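Local coordinates for ABC transporter, substrate binding protein (Aeropyrum pernix, PDB 3EAF), which probably captures a small solute outside the cell as the substrate-binding component of an ABC transporter, and carries a bound magnesium ion, at residues A[272-275]-A[276-280]. Sequence-based numbering, arbitrary orientation.
Sequences IFEA and ARMNG
Asn279 turns its side-chain amide back onto the last turn of helix 267-278, where ND2 gives Ala275 O a hydrogen bond of 2.9 Å. The bond is nearly straight (164°), and the carbonyl oxygen lies close to the plane of the amide. The backbone N-H of Asn279 reaches the same oxygen only weakly. CG stands beside the residue's own backbone N (chi1 -67°), which brings the amide back beside Ala275 O. An alanine here would probably cost Ala275 O its straight side-chain donor and leave the last turn less well held.

The close-packed side is formed by Ile272 and Ala275, both buried against helix 288-304, while Ala276 rests on Ile286; Ala276 N bonds to Ile272 O at 2.9 Å. Toward helix 18-38, Glu274 OE2 makes a salt bridge to Lys38 and OE1 a hydrogen bond to Tyr34. Selenomethionine Met278 runs past that carboxylate, SE 3.9 Å from Glu274 OE2, and also touches Tyr34. The looser, solvent side belongs to exposed Arg277, which bends at chi3 (-62°) and lays its guanidinium over the backbone, NH2 standing 3.5 Å from Glu274 CA but 5.3 Å from Glu274 OE2. Such a helix C-terminus, ended by an asparagine and followed by a glycine at positive phi, lies here on the surface of the periplasmic-binding-protein fold.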
ATOM      1  N   ILE A 272     -16.619  -5.485  -4.613  1.00 10.01           N
ATOM      2  CA  ILE A 272     -16.007  -4.621  -5.624  1.00  9.97           C
ATOM      3  C   ILE A 272     -16.592  -4.889  -7.020  1.00 10.51           C
ATOM      4  O   ILE A 272     -16.910  -3.953  -7.750  1.00 10.39           O
ATOM      5  CB  ILE A 272     -14.445  -4.716  -5.619  1.00  9.82           C
ATOM      6  CG1 ILE A 272     -13.905  -4.302  -4.241  1.00  9.90           C
ATOM      7  CG2 ILE A 272     -13.844  -3.833  -6.734  1.00  9.52           C
ATOM      8  CD1 ILE A 272     -12.400  -4.506  -4.019  1.00  9.28           C
ATOM      9  N   PHE A 273     -16.743  -6.163  -7.377  1.00 10.94           N
ATOM     10  CA  PHE A 273     -17.353  -6.539  -8.653  1.00 11.74           C
ATOM     11  C   PHE A 273     -18.780  -6.015  -8.816  1.00 11.60           C
ATOM     12  O   PHE A 273     -19.172  -5.626  -9.918  1.00 11.06           O
ATOM     13  CB  PHE A 273     -17.310  -8.060  -8.863  1.00 12.60           C
ATOM     14  CG  PHE A 273     -15.970  -8.560  -9.324  1.00 14.24           C
ATOM     15  CD1 PHE A 273     -15.336  -7.975 -10.421  1.00 14.93           C
ATOM     16  CD2 PHE A 273     -15.346  -9.615  -8.677  1.00 16.37           C
ATOM     17  CE1 PHE A 273     -14.101  -8.428 -10.854  1.00 15.70           C
ATOM     18  CE2 PHE A 273     -14.098 -10.077  -9.108  1.00 15.97           C
ATOM     19  CZ  PHE A 273     -13.480  -9.480 -10.196  1.00 14.72           C
ATOM     20  N   GLU A 274     -19.542  -5.994  -7.723  1.00 11.69           N
ATOM     21  CA  GLU A 274     -20.890  -5.425  -7.759  1.00 11.90           C
ATOM     22  C   GLU A 274     -20.821  -3.907  -7.957  1.00 11.87           C
ATOM     23  O   GLU A 274     -21.587  -3.347  -8.747  1.00 11.28           O
ATOM     24  CB  GLU A 274     -21.700  -5.776  -6.504  1.00 11.92           C
ATOM     25  CG  GLU A 274     -23.210  -5.514  -6.686  1.00 12.24           C
ATOM     26  CD  GLU A 274     -24.004  -5.469  -5.387  1.00 12.63           C
ATOM     27  OE1 GLU A 274     -23.417  -5.626  -4.298  1.00 13.50           O
ATOM     28  OE2 GLU A 274     -25.238  -5.261  -5.461  1.00 14.31           O
ATOM     29  N   ALA A 275     -19.898  -3.256  -7.246  1.00 11.88           N
ATOM     30  CA  ALA A 275     -19.676  -1.816  -7.397  1.00 12.25           C
ATOM     31  C   ALA A 275     -19.371  -1.465  -8.849  1.00 12.68           C
ATOM     32  O   ALA A 275     -19.945  -0.522  -9.402  1.00 12.85           O
ATOM     33  CB  ALA A 275     -18.558  -1.343  -6.472  1.00 12.29           C
ATOM     34  N   ALA A 276     -18.492  -2.254  -9.464  1.00 13.49           N
ATOM     35  CA  ALA A 276     -18.157  -2.122 -10.879  1.00 14.25           C
ATOM     36  C   ALA A 276     -19.382  -2.247 -11.798  1.00 15.15           C
ATOM     37  O   ALA A 276     -19.580  -1.405 -12.683  1.00 14.93           O
ATOM     38  CB  ALA A 276     -17.089  -3.133 -11.263  1.00 14.08           C
ATOM     39  N   ARG A 277     -20.210  -3.273 -11.585  1.00 16.05           N
ATOM     40  CA  ARG A 277     -21.413  -3.456 -12.411  1.00 17.24           C
ATOM     41  C   ARG A 277     -22.363  -2.270 -12.294  1.00 17.83           C
ATOM     42  O   ARG A 277     -22.891  -1.802 -13.293  1.00 18.07           O
ATOM     43  CB  ARG A 277     -22.160  -4.754 -12.074  1.00 17.01           C
ATOM     44  CG  ARG A 277     -21.460  -6.040 -12.506  1.00 17.22           C
ATOM     45  CD  ARG A 277     -22.371  -7.278 -12.305  1.00 17.69           C
ATOM     46  NE  ARG A 277     -22.731  -7.504 -10.898  1.00 17.39           N
ATOM     47  CZ  ARG A 277     -22.022  -8.238 -10.040  1.00 17.51           C
ATOM     48  NH1 ARG A 277     -20.902  -8.840 -10.424  1.00 17.51           N
ATOM     49  NH2 ARG A 277     -22.436  -8.375  -8.786  1.00 16.85           N
HETATM   50  N   MSE A 278     -22.569  -1.793 -11.069  1.00 18.68           N
HETATM   51  CA  MSE A 278     -23.485  -0.679 -10.790  1.00 20.53           C
HETATM   52  C   MSE A 278     -23.006   0.660 -11.353  1.00 19.70           C
HETATM   53  O   MSE A 278     -23.805   1.580 -11.553  1.00 19.49           O
HETATM   54  CB  MSE A 278     -23.722  -0.552  -9.287  1.00 20.12           C
HETATM   55  CG  MSE A 278     -24.526  -1.694  -8.697  1.00 21.79           C
HETATM   56 SE   MSE A 278     -24.491  -1.695  -6.751  1.00 26.09          SE
HETATM   57  CE  MSE A 278     -25.333   0.037  -6.407  1.00 24.01           C
ATOM     58  N   ASN A 279     -21.704   0.761 -11.614  1.00 19.24           N
ATOM     59  CA  ASN A 279     -21.120   1.996 -12.113  1.00 19.22           C
ATOM     60  C   ASN A 279     -20.519   1.893 -13.524  1.00 19.29           C
ATOM     61  O   ASN A 279     -19.735   2.739 -13.939  1.00 19.44           O
ATOM     62  CB  ASN A 279     -20.123   2.547 -11.088  1.00 18.94           C
ATOM     63  CG  ASN A 279     -20.810   3.017  -9.811  1.00 18.35           C
ATOM     64  OD1 ASN A 279     -21.332   4.127  -9.745  1.00 17.29           O
ATOM     65  ND2 ASN A 279     -20.810   2.169  -8.791  1.00 18.39           N
ATOM     66  N   GLY A 280     -20.912   0.862 -14.260  1.00 19.80           N
ATOM     67  CA  GLY A 280     -20.530   0.714 -15.662  1.00 20.65           C
ATOM     68  C   GLY A 280     -19.040   0.546 -15.894  1.00 21.48           C
ATOM     69  O   GLY A 280     -18.512   1.009 -16.910  1.00 21.67           O
TER